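Local atomic coordinates of ATP-dependent RNA helicase HrpB (PDB entry 6EUD), a protein that hydrolyses ATP to ADP and phosphate as a DEAH/RHA-type RNA helicase that binds single-stranded RNA. Residues G52-L57 with V120-L125; G84-A89 with R98-T103. All coordinates share one frame; numbering follows the deposited sequence.

Contact 1 (G52-L57 with V120-L125)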
ATOM      1  N   GLY A  52      11.233 -37.056   6.075  1.00117.95           N
ATOM      2  CA  GLY A  52      12.348 -36.143   6.241  1.00113.05           C
ATOM      3  C   GLY A  52      12.179 -35.102   7.332  1.00103.58           C
ATOM      4  O   GLY A  52      11.761 -35.414   8.450  1.00100.46           O
ATOM      5  N   LYS A  53      12.512 -33.858   6.990  1.00 98.11           N
ATOM      6  CA  LYS A  53      12.512 -32.742   7.928  1.00 92.59           C
ATOM      7  C   LYS A  53      11.160 -32.029   7.968  1.00 87.55           C
ATOM      8  O   LYS A  53      10.380 -32.114   7.022  1.00 83.89           O
ATOM      9  CB  LYS A  53      13.610 -31.750   7.554  1.00 90.09           C
ATOM     10  CG  LYS A  53      14.710 -31.636   8.589  1.00 95.50           C
ATOM     11  CD  LYS A  53      16.049 -31.521   7.888  1.00103.82           C
ATOM     12  CE  LYS A  53      17.160 -31.098   8.844  1.00112.33           C
ATOM     13  NZ  LYS A  53      17.076 -31.813  10.139  1.00117.02           N
ATOM     14  N   ILE A  54      10.882 -31.345   9.074  1.00 86.83           N
ATOM     15  CA  ILE A  54       9.683 -30.517   9.206  1.00 79.84           C
ATOM     16  C   ILE A  54      10.067 -29.113   9.640  1.00 76.99           C
ATOM     17  O   ILE A  54      10.817 -28.945  10.601  1.00 78.77           O
ATOM     18  CB  ILE A  54       8.694 -31.083  10.235  1.00 79.13           C
ATOM     19  CG1 ILE A  54       8.341 -32.534   9.911  1.00 81.41           C
ATOM     20  CG2 ILE A  54       7.448 -30.208  10.309  1.00 73.48           C
ATOM     21  CD1 ILE A  54       7.471 -33.192  10.965  1.00 80.08           C
ATOM     22  N   ILE A  55       9.561 -28.105   8.935  1.00 73.53           N
ATOM     23  CA  ILE A  55       9.846 -26.721   9.295  1.00 72.51           C
ATOM     24  C   ILE A  55       8.633 -26.079   9.958  1.00 71.30           C
ATOM     25  O   ILE A  55       7.503 -26.214   9.470  1.00 69.74           O
ATOM     26  CB  ILE A  55      10.247 -25.876   8.082  1.00 70.57           C
ATOM     27  CG1 ILE A  55      11.310 -26.585   7.235  1.00 72.97           C
ATOM     28  CG2 ILE A  55      10.761 -24.523   8.544  1.00 71.31           C
ATOM     29  CD1 ILE A  55      12.652 -26.712   7.902  1.00 77.50           C
ATOM     30  N   LEU A  56       8.874 -25.386  11.071  1.00 69.85           N
ATOM     31  CA  LEU A  56       7.810 -24.726  11.817  1.00 66.56           C
ATOM     32  C   LEU A  56       8.054 -23.226  11.910  1.00 66.31           C
ATOM     33  O   LEU A  56       8.881 -22.776  12.721  1.00 66.43           O
ATOM     34  CB  LEU A  56       7.691 -25.321  13.218  1.00 68.94           C
ATOM     35  CG  LEU A  56       6.604 -24.735  14.117  1.00 66.97           C
ATOM     36  CD1 LEU A  56       5.232 -24.918  13.483  1.00 64.22           C
ATOM     37  CD2 LEU A  56       6.652 -25.372  15.490  1.00 67.85           C
ATOM     38  N   LEU A  57       7.333 -22.463  11.079  1.00 63.60           N
ATOM     39  CA  LEU A  57       7.433 -20.999  11.053  1.00 59.27           C
ATOM     40  C   LEU A  57       6.660 -20.384  12.202  1.00 56.81           C
ATOM     41  O   LEU A  57       5.503 -20.732  12.426  1.00 52.73           O
ATOM     42  CB  LEU A  57       6.911 -20.427   9.728  1.00 56.72           C
ATOM     43  CG  LEU A  57       6.864 -18.889   9.646  1.00 53.32           C
ATOM     44  CD1 LEU A  57       8.265 -18.306   9.732  1.00 54.94           C
ATOM     45  CD2 LEU A  57       6.161 -18.389   8.381  1.00 48.19           C
ATOM     46  N   VAL A 120      13.345 -31.861   2.965  1.00 85.80           N
ATOM     47  CA  VAL A 120      12.141 -31.404   3.658  1.00 83.41           C
ATOM     48  C   VAL A 120      10.880 -32.050   3.085  1.00 82.76           C
ATOM     49  O   VAL A 120      10.704 -32.091   1.871  1.00 85.53           O
ATOM     50  CB  VAL A 120      11.982 -29.863   3.570  1.00 80.48           C
ATOM     51  CG1 VAL A 120      10.863 -29.380   4.495  1.00 73.08           C
ATOM     52  CG2 VAL A 120      13.301 -29.162   3.873  1.00 81.95           C
ATOM     53  N   GLY A 121       9.999 -32.536   3.956  1.00 82.92           N
ATOM     54  CA  GLY A 121       8.757 -33.162   3.524  1.00 82.59           C
ATOM     55  C   GLY A 121       7.495 -32.430   3.962  1.00 75.71           C
ATOM     56  O   GLY A 121       6.475 -32.458   3.276  1.00 74.85           O
ATOM     57  N   LEU A 122       7.557 -31.778   5.114  1.00 72.94           N
ATOM     58  CA  LEU A 122       6.402 -31.053   5.623  1.00 70.13           C
ATOM     59  C   LEU A 122       6.794 -29.700   6.189  1.00 67.57           C
ATOM     60  O   LEU A 122       7.733 -29.584   6.974  1.00 68.11           O
ATOM     61  CB  LEU A 122       5.681 -31.872   6.689  1.00 71.37           C
ATOM     62  CG  LEU A 122       4.746 -31.068   7.596  1.00 71.41           C
ATOM     63  CD1 LEU A 122       3.540 -30.517   6.834  1.00 66.66           C
ATOM     64  CD2 LEU A 122       4.314 -31.914   8.788  1.00 75.62           C
ATOM     65  N   VAL A 123       6.068 -28.672   5.779  1.00 66.83           N
ATOM     66  CA  VAL A 123       6.249 -27.351   6.360  1.00 67.23           C
ATOM     67  C   VAL A 123       4.978 -26.945   7.109  1.00 66.42           C
ATOM     68  O   VAL A 123       3.865 -27.153   6.613  1.00 66.02           O
ATOM     69  CB  VAL A 123       6.608 -26.300   5.285  1.00 64.14           C
ATOM     70  CG1 VAL A 123       6.877 -24.961   5.926  1.00 61.35           C
ATOM     71  CG2 VAL A 123       7.838 -26.751   4.493  1.00 69.20           C
ATOM     72  N   ILE A 124       5.157 -26.393   8.309  1.00 66.79           N
ATOM     73  CA  ILE A 124       4.044 -25.935   9.132  1.00 67.94           C
ATOM     74  C   ILE A 124       4.078 -24.420   9.352  1.00 65.34           C
ATOM     75  O   ILE A 124       5.058 -23.885   9.878  1.00 67.32           O
ATOM     76  CB  ILE A 124       4.043 -26.627  10.500  1.00 76.15           C
ATOM     77  CG1 ILE A 124       4.172 -28.144  10.328  1.00 80.93           C
ATOM     78  CG2 ILE A 124       2.787 -26.252  11.286  1.00 75.93           C
ATOM     79  CD1 ILE A 124       4.282 -28.893  11.630  1.00 85.12           C
ATOM     80  N   LEU A 125       3.004 -23.744   8.944  1.00 57.93           N
ATOM     81  CA  LEU A 125       2.857 -22.305   9.131  1.00 52.59           C
ATOM     82  C   LEU A 125       1.963 -22.023  10.333  1.00 54.30           C
ATOM     83  O   LEU A 125       0.737 -22.128  10.247  1.00 53.33           O
ATOM     84  CB  LEU A 125       2.274 -21.648   7.879  1.00 51.60           C
ATOM     85  CG  LEU A 125       2.998 -21.887   6.554  1.00 40.52           C
ATOM     86  CD1 LEU A 125       2.275 -21.183   5.432  1.00 38.49           C
ATOM     87  CD2 LEU A 125       4.423 -21.406   6.651  1.00 40.91           C
TER
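Ile54 and Ile55 of strand 53-57 lie beside Leu122, Val123 and Ile124 of strand 120-125 as parallel neighbours in the central sheet of the helicase's ATP-binding domain, a P-loop NTPase fold. The backbone ladder runs from Ile55 N to Leu122 O, Ile124 N to Ile55 O (2.6 Å) and Leu57 N to Ile124 O. At its start a beta bulge shifts the register by one: Lys53 O takes Gly121 N at 3.1 Å and, weakly, Leu122 N.

Ile54 displays the side-chain fit: its CB sits 3.7 Å from Leu122 O. Ile54 CG2, anti to the backbone N, comes within 3.4 Å of Leu122 O and 3.7 Å of Ile124 CD1, and it also touches Leu122 CD2. CG1 carries the chain on to Ile54 CD1, which ends 4.0 Å from Leu122 CD2. One branched side chain thus lies against both Leu122 and Ile124, and strand 154-159 takes up those two residues through Leu156. Leu56 shares this face, near Ser37 of the predicted ATP site.

On the other face Ile55 CG1 meets Val120 CG1, the two side chains crossing at about a right angle, and Leu57 and Leu125 pack CD2 to CD2 beneath helix 133-145. Strand 120-125 leads directly into the DEFH box, whose first residue, Asp126, touches Leu56. Leu56 itself drives CD1 against Ile124 CG2, 3.5 Å away.

Contact 2 (G84-A89 with R98-T103); sequences GYRMRA and RLEVVT
Arg86 and Glu100 form the salt bridge of this strand pair, reaching each other on the face they share with Val102. Arg86 grips the carboxylate side-on with two nitrogens: Arg86 NE bonds Glu100 OE1 at 3.0 Å and nearly straight (172°), while Arg86 NH2 bonds Glu100 OE2 at 3.1 Å. Both oxygens lie close to the guanidinium plane, yet each is met from above the carboxylate plane, since the two flat groups are turned 60° apart. The arginine chain is extended from CG to NE, and chi3 at -170° sets NE out toward the acid. NH1 has a weak hydrogen bond to Asn91, and Val93 touches both Arg86 and Glu100, while helix 106-113 lies over this face.

Backbone bonds join the strands in parallel register. Gly84 N donates to Leu99 O at 2.7 Å, Val101 N to Gly84 O, and Arg86 N to Val101 O. The last rung, Thr103 N to Arg86 O, is weak at 3.3 Å.

Carbon-to-carbon contacts are fewer. Arg86 CB rests on Val102 CG1, 3.9 Å away, and Met87 CG meets Thr103 CG2 at 3.7 Å. Thr103 OG1 turns instead to Glu58 O.

Side-chain carbons also press on backbone carbonyls. On the opposite face from the salt bridge, Tyr85 CB lies 3.2 Å from Val101 O, and Val101 CG2 faces Gly84 O; there helix 61-74 packs on Val101 through Ala68.

Parallel strands with helices on both faces, strand 99-102 set between 53-57 and 83-87, are the architecture of the RecA-like ATP-binding domain of superfamily 2 helicases.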
ATOM      1  N   GLY A  84      15.207 -27.982  16.622  1.00 84.64           N
ATOM      2  CA  GLY A  84      16.074 -26.834  16.508  1.00 90.11           C
ATOM      3  C   GLY A  84      15.301 -25.584  16.147  1.00 89.60           C
ATOM      4  O   GLY A  84      14.085 -25.627  15.931  1.00 75.90           O
ATOM      5  N   TYR A  85      16.014 -24.462  16.092  1.00 90.40           N
ATOM      6  CA  TYR A  85      15.422 -23.187  15.719  1.00 89.52           C
ATOM      7  C   TYR A  85      16.428 -22.357  14.904  1.00 94.41           C
ATOM      8  O   TYR A  85      17.640 -22.578  14.997  1.00 99.60           O
ATOM      9  CB  TYR A  85      14.947 -22.415  16.970  1.00 87.75           C
ATOM     10  CG  TYR A  85      16.050 -21.972  17.915  1.00 92.60           C
ATOM     11  CD1 TYR A  85      16.779 -20.810  17.676  1.00 94.12           C
ATOM     12  CD2 TYR A  85      16.359 -22.710  19.049  1.00 97.01           C
ATOM     13  CE1 TYR A  85      17.788 -20.404  18.527  1.00 99.24           C
ATOM     14  CE2 TYR A  85      17.368 -22.307  19.912  1.00102.35           C
ATOM     15  CZ  TYR A  85      18.079 -21.154  19.646  1.00101.91           C
ATOM     16  OH  TYR A  85      19.089 -20.743  20.491  1.00103.73           O
ATOM     17  N   ARG A  86      15.917 -21.422  14.099  1.00 91.91           N
ATOM     18  CA  ARG A  86      16.747 -20.462  13.364  1.00 91.68           C
ATOM     19  C   ARG A  86      16.141 -19.059  13.451  1.00 90.54           C
ATOM     20  O   ARG A  86      14.923 -18.899  13.346  1.00 88.46           O
ATOM     21  CB  ARG A  86      16.886 -20.865  11.895  1.00 87.92           C
ATOM     22  CG  ARG A  86      17.603 -22.163  11.660  1.00 88.48           C
ATOM     23  CD  ARG A  86      17.618 -22.502  10.186  1.00 85.48           C
ATOM     24  NE  ARG A  86      18.106 -23.855   9.970  1.00 87.65           N
ATOM     25  CZ  ARG A  86      19.388 -24.163   9.831  1.00 91.92           C
ATOM     26  NH1 ARG A  86      20.298 -23.204   9.882  1.00 91.85           N
ATOM     27  NH2 ARG A  86      19.758 -25.424   9.648  1.00 97.10           N
ATOM     28  N   MET A  87      16.984 -18.045  13.630  1.00 90.30           N
ATOM     29  CA  MET A  87      16.512 -16.663  13.701  1.00 88.32           C
ATOM     30  C   MET A  87      17.329 -15.749  12.781  1.00 90.51           C
ATOM     31  O   MET A  87      18.218 -16.214  12.062  1.00 94.25           O
ATOM     32  CB  MET A  87      16.565 -16.159  15.146  1.00 91.16           C
ATOM     33  CG  MET A  87      15.505 -16.755  16.067  1.00 89.90           C
ATOM     34  SD  MET A  87      16.152 -17.427  17.618  1.00162.05           S
ATOM     35  CE  MET A  87      17.139 -16.058  18.214  1.00163.35           C
ATOM     36  N   ARG A  88      17.033 -14.451  12.807  1.00 88.24           N
ATOM     37  CA  ARG A  88      17.734 -13.490  11.955  1.00 89.98           C
ATOM     38  C   ARG A  88      19.211 -13.325  12.328  1.00 92.83           C
ATOM     39  O   ARG A  88      20.034 -12.978  11.480  1.00 97.11           O
ATOM     40  CB  ARG A  88      17.040 -12.124  11.997  1.00 93.50           C
ATOM     41  CG  ARG A  88      17.602 -11.120  10.993  1.00 98.43           C
ATOM     42  CD  ARG A  88      16.666  -9.945  10.770  1.00100.32           C
ATOM     43  NE  ARG A  88      16.921  -8.853  11.702  1.00108.65           N
ATOM     44  CZ  ARG A  88      16.301  -7.676  11.663  1.00110.09           C
ATOM     45  NH1 ARG A  88      15.383  -7.438  10.733  1.00107.56           N
ATOM     46  NH2 ARG A  88      16.598  -6.738  12.557  1.00113.48           N
ATOM     47  N   ALA A  89      19.549 -13.567  13.589  1.00 91.73           N
ATOM     48  CA  ALA A  89      20.925 -13.393  14.035  1.00 93.80           C
ATOM     49  C   ALA A  89      21.362 -14.507  14.965  1.00 95.24           C
ATOM     50  O   ALA A  89      22.214 -14.286  15.818  1.00 98.41           O
ATOM     51  CB  ALA A  89      21.103 -12.041  14.722  1.00 94.15           C
ATOM     52  N   ARG A  98      15.448 -32.728  13.109  1.00124.30           N
ATOM     53  CA  ARG A  98      14.483 -33.107  12.090  1.00114.74           C
ATOM     54  C   ARG A  98      13.355 -32.084  12.072  1.00106.33           C
ATOM     55  O   ARG A  98      12.583 -32.006  11.119  1.00102.27           O
ATOM     56  CB  ARG A  98      13.965 -34.525  12.336  1.00111.78           C
ATOM     57  CG  ARG A  98      14.954 -35.607  11.917  1.00113.86           C
ATOM     58  CD  ARG A  98      14.350 -36.976  12.085  1.00117.68           C
ATOM     59  NE  ARG A  98      13.052 -37.046  11.424  1.00116.15           N
ATOM     60  CZ  ARG A  98      12.198 -38.053  11.557  1.00115.55           C
ATOM     61  NH1 ARG A  98      12.504 -39.084  12.337  1.00118.75           N
ATOM     62  NH2 ARG A  98      11.034 -38.024  10.919  1.00110.21           N
ATOM     63  N   LEU A  99      13.296 -31.279  13.128  1.00103.29           N
ATOM     64  CA  LEU A  99      12.260 -30.271  13.288  1.00 96.69           C
ATOM     65  C   LEU A  99      12.908 -28.933  13.609  1.00 92.87           C
ATOM     66  O   LEU A  99      13.465 -28.748  14.694  1.00 96.60           O
ATOM     67  CB  LEU A  99      11.278 -30.685  14.393  1.00 98.53           C
ATOM     68  CG  LEU A  99       9.987 -29.906  14.674  1.00 93.16           C
ATOM     69  CD1 LEU A  99      10.233 -28.711  15.585  1.00 93.08           C
ATOM     70  CD2 LEU A  99       9.326 -29.471  13.389  1.00 88.82           C
ATOM     71  N   GLU A 100      12.840 -28.005  12.663  1.00 85.96           N
ATOM     72  CA  GLU A 100      13.401 -26.678  12.862  1.00 82.30           C
ATOM     73  C   GLU A 100      12.279 -25.655  13.053  1.00 79.76           C
ATOM     74  O   GLU A 100      11.271 -25.684  12.346  1.00 76.02           O
ATOM     75  CB  GLU A 100      14.306 -26.304  11.684  1.00 77.14           C
ATOM     76  CG  GLU A 100      15.517 -27.220  11.541  1.00 84.08           C
ATOM     77  CD  GLU A 100      16.432 -26.848  10.377  1.00 89.94           C
ATOM     78  OE1 GLU A 100      16.054 -25.975   9.570  1.00 87.62           O
ATOM     79  OE2 GLU A 100      17.537 -27.431  10.268  1.00 95.92           O
ATOM     80  N   VAL A 101      12.453 -24.769  14.031  1.00 81.02           N
ATOM     81  CA  VAL A 101      11.466 -23.738  14.329  1.00 78.24           C
ATOM     82  C   VAL A 101      12.032 -22.379  13.950  1.00 78.16           C
ATOM     83  O   VAL A 101      12.823 -21.803  14.688  1.00 79.52           O
ATOM     84  CB  VAL A 101      11.061 -23.730  15.822  1.00 79.87           C
ATOM     85  CG1 VAL A 101       9.917 -22.751  16.057  1.00 74.71           C
ATOM     86  CG2 VAL A 101      10.667 -25.131  16.282  1.00 82.12           C
ATOM     87  N   VAL A 102      11.608 -21.866  12.800  1.00 75.06           N
ATOM     88  CA  VAL A 102      12.216 -20.675  12.219  1.00 72.90           C
ATOM     89  C   VAL A 102      11.331 -19.435  12.353  1.00 70.98           C
ATOM     90  O   VAL A 102      10.130 -19.543  12.616  1.00 72.70           O
ATOM     91  CB  VAL A 102      12.540 -20.910  10.731  1.00 69.60           C
ATOM     92  CG1 VAL A 102      13.416 -22.147  10.576  1.00 72.44           C
ATOM     93  CG2 VAL A 102      11.260 -21.067   9.920  1.00 64.25           C
ATOM     94  N   THR A 103      11.941 -18.265  12.170  1.00 67.49           N
ATOM     95  CA  THR A 103      11.243 -16.979  12.210  1.00 64.83           C
ATOM     96  C   THR A 103      12.074 -15.850  11.615  1.00 65.63           C
ATOM     97  O   THR A 103      13.205 -16.062  11.194  1.00 71.62           O
ATOM     98  CB  THR A 103      10.893 -16.564  13.628  1.00 68.49           C
ATOM     99  OG1 THR A 103      10.195 -15.311  13.590  1.00 67.19           O
ATOM    100  CG2 THR A 103      12.172 -16.392  14.436  1.00 72.44           C
TER

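How the contacts relate
From the N terminus the chain passes strand 26-29 and helix 40-45 before strand 53-57, then follows helix 61-74 to strand 83-87, turns back through antiparallel strand 90-92, and returns along 99-102. Contact 2 closes that short loop, with only eight residues between its segments. Helix 106-113 then leads to strand 120-125, where contact 1 closes the wider loop; contact 2 falls wholly within it, so the two nest and do not cross. They meet because strand 99-102 also pairs with 53-57; Leu56 N to Glu100 O and Ile54 N to Arg98 O, just before the strand, are probable hydrogen bonds. Together they join four parallel strands adjacent in one sheet, ordered 83-87, 99-102, 53-57, 120-125.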